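Local coordinates for protein uroporphyrinogen III cosynthase (HemD) (Helicobacter pylori, PDB 3P9Z) that probably catalyses the cyclisation of the linear tetrapyrrole hydroxymethylbilane to the macrocycle uroporphyrinogen III, with loss of water, at residues 216-219 / 220-224; 197-201 / 202-206; 47-50 / 51-55. All coordinates share one frame; numbering follows the deposited sequence.

Interaction 1 (216-219 / 220-224); sequences ACLE and LALSL
Leu218 and Leu222 touch one turn apart on helix 214-223, an amphipathic alpha-helix and the last helix of the chain, laid against the central sheet of the alpha/beta domain that holds both termini. Four successive backbone bonds from i+4 to i join the segments and use the carbonyls of 216-219 in order. Leu220 N gives to Ala216 O at 3.1 Å, and Ala221 N to Cys217 O at 2.9 Å. The bond from Leu222 N to Leu218 O is the shortest of the four, 2.7 Å, and nearly straight at the hydrogen (167°). Ser223 N to Glu219 O, 3.0 Å, is more bent.

After this the pattern changes. Leu224 N goes to Ala221 O, three residues back, at 3.0 Å, while Leu220 O, the acceptor that a further alpha turn would have given it, is taken by a side chain, the hydroxyl of Ser223.

The apolar groups divide by face. Leu218, with CG anti to the backbone N (chi1 -174°), brings that carbon to 3.8 Å from CD1 of Leu222, the two branched ends crossing at an angle. Both leucines also reach Tyr18, and Trp9 and Ile7 of strand 7-10 touch Leu218 and Leu222 respectively. Cys217 and Ala221 turn to the buried side, where Ile166 of strand 164-167 touches both, and Leu220 packs on Ile189 of strand 187-190.

Ser223 has its hydroxyl between the backbone N and the carbonyl carbon (chi1 70°), folded back along the helix, and from there OG donates a short hydrogen bond of 2.5 Å to Leu220 O.

Interaction 2 (197-201 / 202-206); sequences LYLQE and QGIPS
Gln202 folds back over the ring of Tyr198, four residues earlier. CG, anti to the carbonyl carbon (chi1 -53°), makes a CH-pi contact, 4.1 Å from the ring centroid and displaced toward the rim; the bend at chi2 then carries the amide along the ring. That amide lies close to parallel with the ring, the planes 18° apart, and its OE1 stands 3.6 Å from CE1 of Tyr198. Glu201 runs beside Gln202 in the same direction, its CG against the same OE1, with carboxylate and amide turned well out of one plane. Ile170 and Lys174 of helix 170-179 also touch Tyr198.

The backbone bonds close helix 193-201 with a Schellman motif. Gly203 has positive phi (83°), backbone angles that call for glycine, the preceding carbonyl oxygen lying close to where a CB would sit. Its N bonds to Gln200 O at 2.9 Å, approaching from above the carbonyl plane. The wider bond of the motif runs from Ile204 N to Leu199 O, 2.8 Å. Gln202 N still makes the ordinary helical bond to Tyr198 O, 3.2 Å long, with a weak second one to Leu199 O, which therefore serves two donors.

Apolar contact spans the same turn: CB of Leu199 meets CB of Ile204 at 4.2 Å, on the buried side, where Ala173 and Leu177 of helix 170-179 touch Leu199 and Ile204 respectively. Farther along, Ser206 enters the neighbourhood of Leu199, its OG 4.2 Å from CD1 of Leu199 and hydrogen-bonded to Ser190 OG in strand 187-190.

Interaction 3 (47-50 / 51-55); sequences NAVF and SLLET
Leu53 N meets Val49 O at 3.0 Å in an almost perfectly straight bond (177° at the hydrogen), one of four consecutive i+4 to i bonds that carry the alpha-helix 46-55 from one segment into the other. This helix follows strand 40-43 in the alpha/beta domain remote from the chain termini and packs on that strand through Ala48, Val49 and Leu52, all touching Phe43. The remaining bonds run from Ser51 N to Asn47 O, 3.0 Å, Leu52 N to Ala48 O and Glu54 N to Phe50 O.

Leu53 carries the side-chain contact. With CG anti to the carbonyl carbon (chi1 -67°), it points back along the helix, and its CD1 methyl serves two neighbours: it lies 4.2 Å from CG1 of Val49 and reaches the Phe50 ring at the edge, near the ring plane, beside CD1 of Phe50. His84 and Phe86 also touch Leu53, and Thr80 of helix 75-83 touches both Val49 and Phe50.

Ser51 is on a different side of the helix, with Tyr28 of strand 19-28 against it. Its hydroxyl, buried, is satisfied by Val141 O of strand 135-146, so a polar link ties the helix to the sheet there. CB of Ser51 lies 3.3 Å from Asn47 O, the acceptor of its own backbone N-H.

How the interactions relate
Interactions 1 and 2 lie in the same domain, their centres 19 Å apart, and both reach strand 187-190, interaction 1 through Leu220 and Ala221, interaction 2 through Leu199 and the hydroxyl of Ser206. Interaction 3 belongs to the other domain, on the opposite side of the chain's centre and 33 Å, centre to centre, from each. It has the most buried residues, wedged between sheet, helix 75-83 and loops. Interactions 1 and 3 are largely alpha-helix with matching i+4 to i bonds and leucine packing, but 1 runs to the end of its helix and 3 adds an aromatic edge. Interaction 2 is a helix end, richer in exposed polar residues, where a glutamine chain crosses a tyrosine face and a glycine turns the chain.

Interaction 1 (216-219 / 220-224)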
loop_
_atom_site.group_PDB
_atom_site.type_symbol
_atom_site.label_atom_id
_atom_site.label_comp_id
_atom_site.label_asym_id
_atom_site.label_seq_id
_atom_site.Cartn_x
_atom_site.Cartn_y
_atom_site.Cartn_z
ATOM N N ALA A 216 15.184 7.898 1.001
ATOM C CA ALA A 216 15.394 9.005 0.067
ATOM C C ALA A 216 14.468 10.199 0.329
ATOM O O ALA A 216 14.865 11.339 0.093
ATOM C CB ALA A 216 15.269 8.528 -1.390
ATOM N N CYS A 217 13.255 9.951 0.828
ATOM C CA CYS A 217 12.348 11.037 1.199
ATOM C C CYS A 217 12.916 11.879 2.346
ATOM O O CYS A 217 12.753 13.105 2.385
ATOM C CB CYS A 217 10.982 10.501 1.637
ATOM S SG CYS A 217 9.954 9.810 0.334
ATOM N N LEU A 218 13.522 11.207 3.319
ATOM C CA LEU A 218 14.099 11.920 4.447
ATOM C C LEU A 218 15.363 12.708 4.050
ATOM O O LEU A 218 15.545 13.846 4.509
ATOM C CB LEU A 218 14.374 10.976 5.623
ATOM C CG LEU A 218 14.854 11.654 6.907
ATOM C CD1 LEU A 218 13.866 12.743 7.385
ATOM C CD2 LEU A 218 15.112 10.602 8.007
ATOM N N GLU A 219 16.213 12.116 3.208
ATOM C CA GLU A 219 17.396 12.832 2.726
ATOM C C GLU A 219 16.947 14.144 2.099
ATOM O O GLU A 219 17.456 15.202 2.439
ATOM C CB GLU A 219 18.207 12.014 1.708
ATOM C CG GLU A 219 18.988 10.870 2.289
ATOM C CD GLU A 219 20.175 11.319 3.147
ATOM O OE1 GLU A 219 20.738 12.429 2.914
ATOM O OE2 GLU A 219 20.551 10.540 4.049
ATOM N N LEU A 220 15.960 14.063 1.217
ATOM C CA LEU A 220 15.418 15.249 0.566
ATOM C C LEU A 220 14.857 16.232 1.595
ATOM O O LEU A 220 15.196 17.417 1.557
ATOM C CB LEU A 220 14.360 14.875 -0.484
ATOM C CG LEU A 220 13.668 16.004 -1.280
ATOM C CD1 LEU A 220 14.667 16.970 -1.932
ATOM C CD2 LEU A 220 12.744 15.393 -2.340
ATOM N N ALA A 221 14.022 15.740 2.516
ATOM C CA ALA A 221 13.444 16.597 3.557
ATOM C C ALA A 221 14.515 17.319 4.373
ATOM O O ALA A 221 14.428 18.537 4.591
ATOM C CB ALA A 221 12.509 15.792 4.474
ATOM N N LEU A 222 15.537 16.575 4.795
ATOM C CA LEU A 222 16.612 17.147 5.613
ATOM C C LEU A 222 17.441 18.184 4.858
ATOM O O LEU A 222 17.914 19.138 5.461
ATOM C CB LEU A 222 17.522 16.063 6.176
ATOM C CG LEU A 222 16.897 15.130 7.221
ATOM C CD1 LEU A 222 17.832 13.956 7.476
ATOM C CD2 LEU A 222 16.612 15.886 8.510
ATOM N N SER A 223 17.610 18.003 3.550
ATOM C CA SER A 223 18.335 18.992 2.748
ATOM C C SER A 223 17.593 20.336 2.706
ATOM O O SER A 223 18.147 21.351 2.295
ATOM C CB SER A 223 18.547 18.473 1.325
ATOM O OG SER A 223 17.317 18.428 0.625
ATOM N N LEU A 224 16.334 20.328 3.131
ATOM C CA LEU A 224 15.470 21.500 3.019
ATOM C C LEU A 224 15.107 22.113 4.372
ATOM O O LEU A 224 14.468 23.169 4.426
ATOM C CB LEU A 224 14.189 21.160 2.228
ATOM C CG LEU A 224 14.326 20.880 0.728
ATOM C CD1 LEU A 224 13.084 20.198 0.204
ATOM C CD2 LEU A 224 14.606 22.161 -0.074
#

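Interaction 2 (197-201 / 202-206)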
loop_
_atom_site.group_PDB
_atom_site.type_symbol
_atom_site.label_atom_id
_atom_site.label_comp_id
_atom_site.label_asym_id
_atom_site.label_seq_id
_atom_site.Cartn_x
_atom_site.Cartn_y
_atom_site.Cartn_z
ATOM N N LEU A 197 2.442 13.738 -9.304
ATOM C CA LEU A 197 1.569 14.158 -10.400
ATOM C C LEU A 197 0.105 14.244 -9.963
ATOM O O LEU A 197 -0.675 15.050 -10.493
ATOM C CB LEU A 197 1.757 13.257 -11.636
ATOM C CG LEU A 197 3.144 13.389 -12.297
ATOM C CD1 LEU A 197 3.371 12.349 -13.401
ATOM C CD2 LEU A 197 3.336 14.788 -12.857
ATOM N N TYR A 198 -0.255 13.434 -8.973
ATOM C CA TYR A 198 -1.560 13.586 -8.331
ATOM C C TYR A 198 -1.643 14.940 -7.618
ATOM O O TYR A 198 -2.589 15.708 -7.828
ATOM C CB TYR A 198 -1.837 12.450 -7.345
ATOM C CG TYR A 198 -3.060 12.762 -6.524
ATOM C CD1 TYR A 198 -4.337 12.531 -7.040
ATOM C CD2 TYR A 198 -2.940 13.361 -5.271
ATOM C CE1 TYR A 198 -5.484 12.855 -6.298
ATOM C CE2 TYR A 198 -4.086 13.702 -4.519
ATOM C CZ TYR A 198 -5.340 13.438 -5.043
ATOM O OH TYR A 198 -6.458 13.757 -4.323
ATOM N N LEU A 199 -0.653 15.238 -6.777
ATOM C CA LEU A 199 -0.572 16.553 -6.131
ATOM C C LEU A 199 -0.622 17.726 -7.125
ATOM O O LEU A 199 -1.304 18.726 -6.904
ATOM C CB LEU A 199 0.685 16.660 -5.253
ATOM C CG LEU A 199 0.615 15.857 -3.946
ATOM C CD1 LEU A 199 1.976 15.812 -3.259
ATOM C CD2 LEU A 199 -0.432 16.437 -3.006
ATOM N N GLN A 200 0.115 17.597 -8.220
ATOM C CA GLN A 200 0.155 18.656 -9.232
ATOM C C GLN A 200 -1.222 18.854 -9.906
ATOM O O GLN A 200 -1.602 19.981 -10.237
ATOM C CB GLN A 200 1.232 18.306 -10.251
ATOM C CG GLN A 200 1.376 19.272 -11.399
ATOM C CD GLN A 200 2.505 18.859 -12.323
ATOM O OE1 GLN A 200 3.644 18.630 -11.884
ATOM N NE2 GLN A 200 2.195 18.750 -13.605
ATOM N N GLU A 201 -1.968 17.760 -10.085
ATOM C CA GLU A 201 -3.345 17.814 -10.579
ATOM C C GLU A 201 -4.188 18.669 -9.629
ATOM O O GLU A 201 -5.084 19.398 -10.060
ATOM C CB GLU A 201 -3.919 16.385 -10.712
ATOM C CG GLU A 201 -5.439 16.298 -11.009
ATOM C CD GLU A 201 -5.982 14.857 -11.022
ATOM O OE1 GLU A 201 -5.212 13.908 -10.735
ATOM O OE2 GLU A 201 -7.185 14.673 -11.320
ATOM N N GLN A 202 -3.869 18.590 -8.333
ATOM C CA GLN A 202 -4.567 19.359 -7.309
ATOM C C GLN A 202 -4.015 20.786 -7.203
ATOM O O GLN A 202 -4.420 21.540 -6.334
ATOM C CB GLN A 202 -4.484 18.656 -5.940
ATOM C CG GLN A 202 -4.939 17.171 -5.910
ATOM C CD GLN A 202 -6.295 16.918 -6.576
ATOM O OE1 GLN A 202 -6.393 16.147 -7.525
ATOM N NE2 GLN A 202 -7.340 17.556 -6.074
ATOM N N GLY A 203 -3.070 21.149 -8.063
ATOM C CA GLY A 203 -2.444 22.477 -7.984
ATOM C C GLY A 203 -1.317 22.596 -6.972
ATOM O O GLY A 203 -0.895 23.702 -6.622
ATOM N N ILE A 204 -0.811 21.461 -6.504
ATOM C CA ILE A 204 0.227 21.473 -5.482
ATOM C C ILE A 204 1.587 20.991 -5.984
ATOM O O ILE A 204 1.739 19.836 -6.374
ATOM C CB ILE A 204 -0.209 20.690 -4.246
ATOM C CG1 ILE A 204 -1.393 21.418 -3.583
ATOM C CG2 ILE A 204 0.940 20.562 -3.255
ATOM C CD1 ILE A 204 -2.341 20.511 -2.862
ATOM N N PRO A 205 2.590 21.880 -5.946
ATOM C CA PRO A 205 3.943 21.481 -6.334
ATOM C C PRO A 205 4.601 20.638 -5.238
ATOM O O PRO A 205 4.249 20.750 -4.054
ATOM C CB PRO A 205 4.677 22.824 -6.474
ATOM C CG PRO A 205 3.961 23.749 -5.479
ATOM C CD PRO A 205 2.502 23.309 -5.569
ATOM N N SER A 206 5.540 19.792 -5.627
ATOM C CA SER A 206 6.313 19.035 -4.663
ATOM C C SER A 206 7.649 18.663 -5.275
ATOM O O SER A 206 7.780 18.609 -6.495
ATOM C CB SER A 206 5.567 17.759 -4.248
ATOM O OG SER A 206 5.410 16.902 -5.365
#

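Interaction 3 (47-50 / 51-55)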
loop_
_atom_site.group_PDB
_atom_site.type_symbol
_atom_site.label_atom_id
_atom_site.label_comp_id
_atom_site.label_asym_id
_atom_site.label_seq_id
_atom_site.Cartn_x
_atom_site.Cartn_y
_atom_site.Cartn_z
ATOM N N ASN A 47 -0.702 -6.007 2.705
ATOM C CA ASN A 47 -1.956 -5.810 3.429
ATOM C C ASN A 47 -2.986 -6.904 3.181
ATOM O O ASN A 47 -3.816 -7.195 4.051
ATOM C CB ASN A 47 -2.518 -4.421 3.141
ATOM C CG ASN A 47 -1.648 -3.326 3.745
ATOM O OD1 ASN A 47 -1.434 -3.299 4.955
ATOM N ND2 ASN A 47 -1.114 -2.451 2.901
ATOM N N ALA A 48 -2.915 -7.508 1.996
ATOM C CA ALA A 48 -3.728 -8.681 1.669
ATOM C C ALA A 48 -3.264 -9.905 2.465
ATOM O O ALA A 48 -4.087 -10.712 2.886
ATOM C CB ALA A 48 -3.710 -8.961 0.163
ATOM N N VAL A 49 -1.954 -10.024 2.708
ATOM C CA VAL A 49 -1.451 -11.091 3.581
ATOM C C VAL A 49 -1.950 -10.907 5.027
ATOM O O VAL A 49 -2.485 -11.848 5.639
ATOM C CB VAL A 49 0.103 -11.212 3.546
ATOM C CG1 VAL A 49 0.578 -12.412 4.374
ATOM C CG2 VAL A 49 0.614 -11.321 2.086
ATOM N N PHE A 50 -1.797 -9.690 5.561
ATOM C CA PHE A 50 -2.227 -9.404 6.939
ATOM C C PHE A 50 -3.722 -9.603 7.143
ATOM O O PHE A 50 -4.152 -10.049 8.195
ATOM C CB PHE A 50 -1.847 -7.982 7.345
ATOM C CG PHE A 50 -0.379 -7.744 7.388
ATOM C CD1 PHE A 50 0.483 -8.724 7.875
ATOM C CD2 PHE A 50 0.150 -6.529 6.951
ATOM C CE1 PHE A 50 1.863 -8.500 7.922
ATOM C CE2 PHE A 50 1.525 -6.294 6.986
ATOM C CZ PHE A 50 2.388 -7.276 7.465
ATOM N N SER A 51 -4.500 -9.251 6.128
ATOM C CA SER A 51 -5.928 -9.471 6.127
ATOM C C SER A 51 -6.250 -10.952 6.297
ATOM O O SER A 51 -7.077 -11.305 7.128
ATOM C CB SER A 51 -6.552 -8.950 4.826
ATOM O OG SER A 51 -7.963 -9.181 4.828
ATOM N N LEU A 52 -5.609 -11.815 5.510
ATOM C CA LEU A 52 -5.848 -13.270 5.608
ATOM C C LEU A 52 -5.495 -13.811 6.995
ATOM O O LEU A 52 -6.291 -14.509 7.614
ATOM C CB LEU A 52 -5.081 -14.035 4.517
ATOM C CG LEU A 52 -5.505 -13.828 3.060
ATOM C CD1 LEU A 52 -4.596 -14.638 2.157
ATOM C CD2 LEU A 52 -6.977 -14.202 2.826
ATOM N N LEU A 53 -4.312 -13.447 7.481
ATOM C CA LEU A 53 -3.866 -13.800 8.826
ATOM C C LEU A 53 -4.878 -13.463 9.947
ATOM O O LEU A 53 -5.084 -14.265 10.867
ATOM C CB LEU A 53 -2.509 -13.139 9.110
ATOM C CG LEU A 53 -1.343 -13.670 8.268
ATOM C CD1 LEU A 53 -0.099 -12.839 8.502
ATOM C CD2 LEU A 53 -1.064 -15.144 8.581
ATOM N N GLU A 54 -5.507 -12.291 9.856
ATOM C CA GLU A 54 -6.453 -11.840 10.875
ATOM C C GLU A 54 -7.852 -12.451 10.751
ATOM O O GLU A 54 -8.377 -12.988 11.729
ATOM C CB GLU A 54 -6.540 -10.304 10.917
ATOM C CG GLU A 54 -7.442 -9.790 12.032
ATOM C CD GLU A 54 -7.370 -8.280 12.246
ATOM O OE1 GLU A 54 -6.251 -7.754 12.467
ATOM O OE2 GLU A 54 -8.445 -7.624 12.213
ATOM N N THR A 55 -8.463 -12.358 9.570
ATOM C CA THR A 55 -9.847 -12.799 9.396
ATOM C C THR A 55 -9.974 -14.324 9.438
ATOM O O THR A 55 -11.062 -14.848 9.658
ATOM C CB THR A 55 -10.451 -12.328 8.064
ATOM O OG1 THR A 55 -9.695 -12.892 6.993
ATOM C CG2 THR A 55 -10.457 -10.793 7.952
#